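Local coordinates for tRNA-splicing ligase RtcB (PDB 2EPG), which probably joins RNA ends bearing a 2',3'-cyclic phosphate or 3'-phosphate to 5'-hydroxyl RNA ends, using GTP and manganese, at residues Phe151-Gly163 against Arg186-Phe200. Numbering follows the deposited sequence.
Sequences FSKRELKEILKEG and RLPWANPDKVSERAF
Phe-200 enters helix 153-162 as a single knob in the hole formed by Lys-153, Leu-156, Lys-157 and Leu-160; Pro-192 packs on the helix farther along, at Lys-157, Leu-160 and Lys-161. With CG anti to the backbone N (chi1 -176°), Phe-200 reaches out from the first turn of helix 197-203, whose N-cap is Ser-196. Leu-156 comes from the opposite direction and lays CD1 over one face of the ring, offset toward its rim, in a CH-pi contact, although the pair is modelled too close for its exact spacing to be trusted. At the ring edge, Lys-153 O lies 3.6 Å from Phe-200 CZ. The aliphatic part of Lys-157 crosses the aromatic side chain at about a right angle, with CD 3.4 Å from Phe-200 CE2.

Pro-192 opens a 3-10 segment and follows Asn-191, whose OD1 accepts from Asp-193 N in an Asx turn. Its ring meets the helix with CB, CG and CD: CG is 3.9 Å from Leu-160 CB and 3.5 Å from Lys-157 O, while CD is 3.2 Å from CG of Lys-161, a tight contact with a chain that passes roughly perpendicular to it. Leu-160 also touches Phe-303 and Leu-252, so it packs between the loop at Pro-192 and helices 250-265 and 288-321.

No direct hydrogen bond links the two segments; water does so at the C-terminal end of the helix. One water donates to both Lys-161 O and Leu-187 O, while a second, 2.9 Å from Arg-186 NE, accepts from that atom in the guanidinium plane and donates weakly to Lys-161 O.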
loop_
_atom_site.group_PDB
_atom_site.type_symbol
_atom_site.label_atom_id
_atom_site.label_comp_id
_atom_site.label_asym_id
_atom_site.label_seq_id
_atom_site.Cartn_x
_atom_site.Cartn_y
_atom_site.Cartn_z
ATOM N N PHE A 151 -12.133 -20.547 -8.637
ATOM C CA PHE A 151 -11.266 -21.457 -7.904
ATOM C C PHE A 151 -12.054 -22.206 -6.829
ATOM O O PHE A 151 -13.071 -21.719 -6.342
ATOM C CB PHE A 151 -10.137 -20.661 -7.244
ATOM C CG PHE A 151 -9.273 -19.920 -8.219
ATOM C CD1 PHE A 151 -8.241 -20.570 -8.887
ATOM C CD2 PHE A 151 -9.520 -18.585 -8.505
ATOM C CE1 PHE A 151 -7.469 -19.902 -9.824
ATOM C CE2 PHE A 151 -8.753 -17.909 -9.442
ATOM C CZ PHE A 151 -7.723 -18.574 -10.105
ATOM N N SER A 152 -11.576 -23.386 -6.457
ATOM C CA SER A 152 -12.231 -24.174 -5.422
ATOM C C SER A 152 -11.803 -23.617 -4.069
ATOM O O SER A 152 -10.822 -22.870 -3.980
ATOM C CB SER A 152 -11.805 -25.635 -5.524
ATOM O OG SER A 152 -10.421 -25.762 -5.236
ATOM N N LYS A 153 -12.531 -23.976 -3.016
ATOM C CA LYS A 153 -12.203 -23.508 -1.679
ATOM C C LYS A 153 -10.812 -23.990 -1.263
ATOM O O LYS A 153 -10.093 -23.302 -0.533
ATOM C CB LYS A 153 -13.268 -23.975 -0.681
ATOM C CG LYS A 153 -13.664 -25.433 -0.829
ATOM C CD LYS A 153 -14.995 -25.723 -0.135
ATOM C CE LYS A 153 -15.543 -27.096 -0.528
ATOM N NZ LYS A 153 -16.824 -27.416 0.173
ATOM N N ARG A 154 -10.420 -25.168 -1.729
ATOM C CA ARG A 154 -9.100 -25.663 -1.388
ATOM C C ARG A 154 -8.056 -24.812 -2.114
ATOM O O ARG A 154 -6.979 -24.552 -1.589
ATOM C CB ARG A 154 -8.922 -27.118 -1.808
ATOM C CG ARG A 154 -7.618 -27.698 -1.294
ATOM C CD ARG A 154 -7.194 -28.928 -2.069
ATOM N NE ARG A 154 -6.965 -28.627 -3.479
ATOM C CZ ARG A 154 -6.539 -29.517 -4.371
ATOM N NH1 ARG A 154 -6.362 -29.157 -5.638
ATOM N NH2 ARG A 154 -6.285 -30.768 -3.998
ATOM N N GLU A 155 -8.386 -24.382 -3.326
ATOM C CA GLU A 155 -7.471 -23.574 -4.107
ATOM C C GLU A 155 -7.314 -22.193 -3.507
ATOM O O GLU A 155 -6.200 -21.713 -3.336
ATOM C CB GLU A 155 -7.953 -23.453 -5.550
ATOM C CG GLU A 155 -7.954 -24.784 -6.277
ATOM C CD GLU A 155 -8.320 -24.657 -7.732
ATOM O OE1 GLU A 155 -9.280 -23.921 -8.050
ATOM O OE2 GLU A 155 -7.648 -25.310 -8.554
ATOM N N LEU A 156 -8.418 -21.546 -3.169
ATOM C CA LEU A 156 -8.270 -20.223 -2.615
ATOM C C LEU A 156 -7.653 -20.303 -1.223
ATOM O O LEU A 156 -7.101 -19.328 -0.725
ATOM C CB LEU A 156 -9.605 -19.481 -2.647
ATOM C CG LEU A 156 -10.660 -19.617 -1.575
ATOM C CD1 LEU A 156 -10.627 -18.363 -0.697
ATOM C CD2 LEU A 156 -12.031 -19.752 -2.245
ATOM N N LYS A 157 -7.690 -21.497 -0.635
ATOM C CA LYS A 157 -7.108 -21.753 0.683
ATOM C C LYS A 157 -5.583 -21.757 0.501
ATOM O O LYS A 157 -4.831 -21.212 1.315
ATOM C CB LYS A 157 -7.558 -23.126 1.187
ATOM C CG LYS A 157 -7.635 -23.279 2.685
ATOM C CD LYS A 157 -8.946 -22.730 3.246
ATOM C CE LYS A 157 -9.157 -23.203 4.685
ATOM N NZ LYS A 157 -10.414 -22.668 5.301
ATOM N N GLU A 158 -5.134 -22.396 -0.568
ATOM C CA GLU A 158 -3.715 -22.436 -0.874
ATOM C C GLU A 158 -3.266 -21.009 -1.242
ATOM O O GLU A 158 -2.161 -20.590 -0.898
ATOM C CB GLU A 158 -3.462 -23.409 -2.027
ATOM C CG GLU A 158 -3.805 -24.833 -1.650
ATOM C CD GLU A 158 -3.547 -25.818 -2.766
ATOM O OE1 GLU A 158 -3.323 -25.367 -3.911
ATOM O OE2 GLU A 158 -3.580 -27.041 -2.496
ATOM N N ILE A 159 -4.143 -20.267 -1.909
ATOM C CA ILE A 159 -3.827 -18.898 -2.290
ATOM C C ILE A 159 -3.555 -18.049 -1.052
ATOM O O ILE A 159 -2.603 -17.270 -1.026
ATOM C CB ILE A 159 -4.966 -18.275 -3.145
ATOM C CG1 ILE A 159 -4.938 -18.897 -4.548
ATOM C CG2 ILE A 159 -4.781 -16.773 -3.289
ATOM C CD1 ILE A 159 -6.005 -18.388 -5.477
ATOM N N LEU A 160 -4.357 -18.229 -0.007
ATOM C CA LEU A 160 -4.157 -17.453 1.207
ATOM C C LEU A 160 -2.799 -17.702 1.850
ATOM O O LEU A 160 -2.269 -16.839 2.555
ATOM C CB LEU A 160 -5.259 -17.740 2.232
ATOM C CG LEU A 160 -6.708 -17.478 1.821
ATOM C CD1 LEU A 160 -7.610 -17.623 3.057
ATOM C CD2 LEU A 160 -6.854 -16.101 1.228
ATOM N N LYS A 161 -2.239 -18.883 1.610
ATOM C CA LYS A 161 -0.955 -19.243 2.193
ATOM C C LYS A 161 0.229 -18.919 1.312
ATOM O O LYS A 161 1.280 -18.487 1.796
ATOM C CB LYS A 161 -0.911 -20.749 2.491
ATOM C CG LYS A 161 -1.838 -21.212 3.594
ATOM C CD LYS A 161 -1.861 -22.748 3.731
ATOM C CE LYS A 161 -2.438 -23.400 2.468
ATOM N NZ LYS A 161 -2.545 -24.883 2.563
ATOM N N GLU A 162 0.054 -19.127 0.012
ATOM C CA GLU A 162 1.144 -18.944 -0.935
ATOM C C GLU A 162 1.241 -17.582 -1.613
ATOM O O GLU A 162 2.311 -17.209 -2.087
ATOM C CB GLU A 162 1.087 -20.066 -1.993
ATOM C CG GLU A 162 2.267 -20.076 -2.992
ATOM C CD GLU A 162 2.237 -21.268 -3.955
ATOM O OE1 GLU A 162 2.903 -21.209 -5.018
ATOM O OE2 GLU A 162 1.561 -22.269 -3.638
ATOM N N GLY A 163 0.141 -16.841 -1.678
ATOM C CA GLY A 163 0.196 -15.532 -2.310
ATOM C C GLY A 163 0.113 -15.502 -3.827
ATOM O O GLY A 163 -0.373 -16.449 -4.455
ATOM N N ARG A 186 4.056 -12.660 -0.877
ATOM C CA ARG A 186 3.757 -13.675 0.130
ATOM C C ARG A 186 4.231 -13.309 1.516
ATOM O O ARG A 186 5.439 -13.207 1.741
ATOM C CB ARG A 186 4.429 -15.007 -0.239
ATOM C CG ARG A 186 4.220 -16.154 0.759
ATOM C CD ARG A 186 5.010 -17.400 0.318
ATOM N NE ARG A 186 4.789 -18.591 1.149
ATOM C CZ ARG A 186 5.415 -18.853 2.297
ATOM N NH1 ARG A 186 5.130 -19.969 2.965
ATOM N NH2 ARG A 186 6.329 -18.018 2.771
ATOM N N LEU A 187 3.305 -13.088 2.447
ATOM C CA LEU A 187 3.737 -12.830 3.814
ATOM C C LEU A 187 3.927 -14.246 4.350
ATOM O O LEU A 187 3.080 -15.115 4.138
ATOM C CB LEU A 187 2.690 -12.061 4.616
ATOM C CG LEU A 187 2.992 -10.559 4.648
ATOM C CD1 LEU A 187 2.894 -9.996 3.236
ATOM C CD2 LEU A 187 2.021 -9.851 5.579
ATOM N N PRO A 188 5.052 -14.502 5.030
ATOM C CA PRO A 188 5.372 -15.823 5.582
ATOM C C PRO A 188 4.504 -16.445 6.666
ATOM O O PRO A 188 4.523 -17.658 6.825
ATOM C CB PRO A 188 6.811 -15.651 6.057
ATOM C CG PRO A 188 6.826 -14.198 6.495
ATOM C CD PRO A 188 6.117 -13.530 5.342
ATOM N N TRP A 189 3.739 -15.663 7.409
ATOM C CA TRP A 189 2.972 -16.278 8.487
ATOM C C TRP A 189 1.514 -16.658 8.225
ATOM O O TRP A 189 0.848 -17.213 9.104
ATOM C CB TRP A 189 3.077 -15.394 9.734
ATOM C CG TRP A 189 4.488 -15.293 10.269
ATOM C CD1 TRP A 189 5.030 -14.243 10.959
ATOM C CD2 TRP A 189 5.527 -16.283 10.169
ATOM N NE1 TRP A 189 6.339 -14.513 11.287
ATOM C CE2 TRP A 189 6.668 -15.759 10.814
ATOM C CE3 TRP A 189 5.604 -17.559 9.592
ATOM C CZ2 TRP A 189 7.874 -16.471 10.904
ATOM C CZ3 TRP A 189 6.804 -18.265 9.680
ATOM C CH2 TRP A 189 7.921 -17.716 10.329
ATOM N N ALA A 190 1.023 -16.404 7.017
ATOM C CA ALA A 190 -0.366 -16.713 6.697
ATOM C C ALA A 190 -0.814 -18.091 7.166
ATOM O O ALA A 190 -0.080 -19.063 7.047
ATOM C CB ALA A 190 -0.598 -16.586 5.202
ATOM N N ASN A 191 -2.026 -18.146 7.715
ATOM C CA ASN A 191 -2.643 -19.381 8.175
ATOM C C ASN A 191 -4.139 -19.241 7.927
ATOM O O ASN A 191 -4.832 -18.557 8.672
ATOM C CB ASN A 191 -2.427 -19.603 9.674
ATOM C CG ASN A 191 -3.045 -20.902 10.162
ATOM O OD1 ASN A 191 -4.001 -21.413 9.570
ATOM N ND2 ASN A 191 -2.503 -21.442 11.250
ATOM N N PRO A 192 -4.666 -19.893 6.886
ATOM C CA PRO A 192 -6.105 -19.754 6.646
ATOM C C PRO A 192 -6.976 -20.205 7.822
ATOM O O PRO A 192 -8.100 -19.748 7.962
ATOM C CB PRO A 192 -6.340 -20.610 5.395
ATOM C CG PRO A 192 -4.988 -20.691 4.751
ATOM C CD PRO A 192 -4.063 -20.828 5.922
ATOM N N ASP A 193 -6.457 -21.087 8.674
ATOM C CA ASP A 193 -7.240 -21.570 9.817
ATOM C C ASP A 193 -7.669 -20.448 10.754
ATOM O O ASP A 193 -8.690 -20.566 11.437
ATOM C CB ASP A 193 -6.454 -22.610 10.623
ATOM C CG ASP A 193 -6.192 -23.892 9.839
ATOM O OD1 ASP A 193 -5.304 -24.670 10.257
ATOM O OD2 ASP A 193 -6.877 -24.126 8.811
ATOM N N LYS A 194 -6.894 -19.366 10.785
ATOM C CA LYS A 194 -7.181 -18.224 11.650
ATOM C C LYS A 194 -8.108 -17.215 10.977
ATOM O O LYS A 194 -8.497 -16.208 11.574
ATOM C CB LYS A 194 -5.867 -17.552 12.053
ATOM C CG LYS A 194 -4.793 -18.541 12.527
ATOM C CD LYS A 194 -5.224 -19.295 13.787
ATOM C CE LYS A 194 -4.123 -20.224 14.277
ATOM N NZ LYS A 194 -4.333 -20.590 15.700
ATOM N N VAL A 195 -8.458 -17.481 9.726
ATOM C CA VAL A 195 -9.366 -16.606 8.979
ATOM C C VAL A 195 -10.778 -17.162 9.192
ATOM O O VAL A 195 -11.023 -18.340 8.938
ATOM C CB VAL A 195 -9.012 -16.620 7.480
ATOM C CG1 VAL A 195 -10.043 -15.822 6.675
ATOM C CG2 VAL A 195 -7.612 -16.056 7.281
ATOM N N SER A 196 -11.697 -16.321 9.656
ATOM C CA SER A 196 -13.069 -16.765 9.931
ATOM C C SER A 196 -13.795 -17.211 8.680
ATOM O O SER A 196 -13.461 -16.787 7.570
ATOM C CB SER A 196 -13.877 -15.652 10.610
ATOM O OG SER A 196 -14.273 -14.663 9.681
ATOM N N GLU A 197 -14.795 -18.069 8.864
ATOM C CA GLU A 197 -15.582 -18.577 7.744
ATOM C C GLU A 197 -16.179 -17.413 7.002
ATOM O O GLU A 197 -16.196 -17.387 5.778
ATOM C CB GLU A 197 -16.741 -19.452 8.225
ATOM C CG GLU A 197 -16.351 -20.639 9.054
ATOM C CD GLU A 197 -17.551 -21.499 9.362
ATOM O OE1 GLU A 197 -18.081 -22.110 8.414
ATOM O OE2 GLU A 197 -17.974 -21.550 10.537
ATOM N N ARG A 198 -16.692 -16.454 7.763
ATOM C CA ARG A 198 -17.316 -15.278 7.190
ATOM C C ARG A 198 -16.343 -14.494 6.301
ATOM O O ARG A 198 -16.706 -14.069 5.201
ATOM C CB ARG A 198 -17.841 -14.393 8.314
ATOM C CG ARG A 198 -18.463 -13.106 7.852
ATOM C CD ARG A 198 -19.029 -12.362 9.041
ATOM N NE ARG A 198 -19.619 -11.085 8.659
ATOM C CZ ARG A 198 -20.354 -10.342 9.480
ATOM N NH1 ARG A 198 -20.858 -9.187 9.066
ATOM N NH2 ARG A 198 -20.598 -10.769 10.713
ATOM N N ALA A 199 -15.114 -14.298 6.774
ATOM C CA ALA A 199 -14.125 -13.568 5.987
ATOM C C ALA A 199 -13.787 -14.364 4.735
ATOM O O ALA A 199 -13.709 -13.824 3.641
ATOM C CB ALA A 199 -12.869 -13.327 6.818
ATOM N N PHE A 200 -13.605 -15.663 4.900
ATOM C CA PHE A 200 -13.266 -16.520 3.780
ATOM C C PHE A 200 -14.295 -16.501 2.648
ATOM O O PHE A 200 -13.939 -16.288 1.487
ATOM C CB PHE A 200 -13.062 -17.950 4.269
ATOM C CG PHE A 200 -12.623 -18.887 3.201
ATOM C CD1 PHE A 200 -13.503 -19.274 2.190
ATOM C CD2 PHE A 200 -11.314 -19.364 3.179
ATOM C CE1 PHE A 200 -13.087 -20.122 1.173
ATOM C CE2 PHE A 200 -10.884 -20.215 2.165
ATOM C CZ PHE A 200 -11.774 -20.595 1.159
HETATM O O HOH W 1 2.501 -17.793 4.158
HETATM O O HOH W 2 3.278 -21.036 0.811
#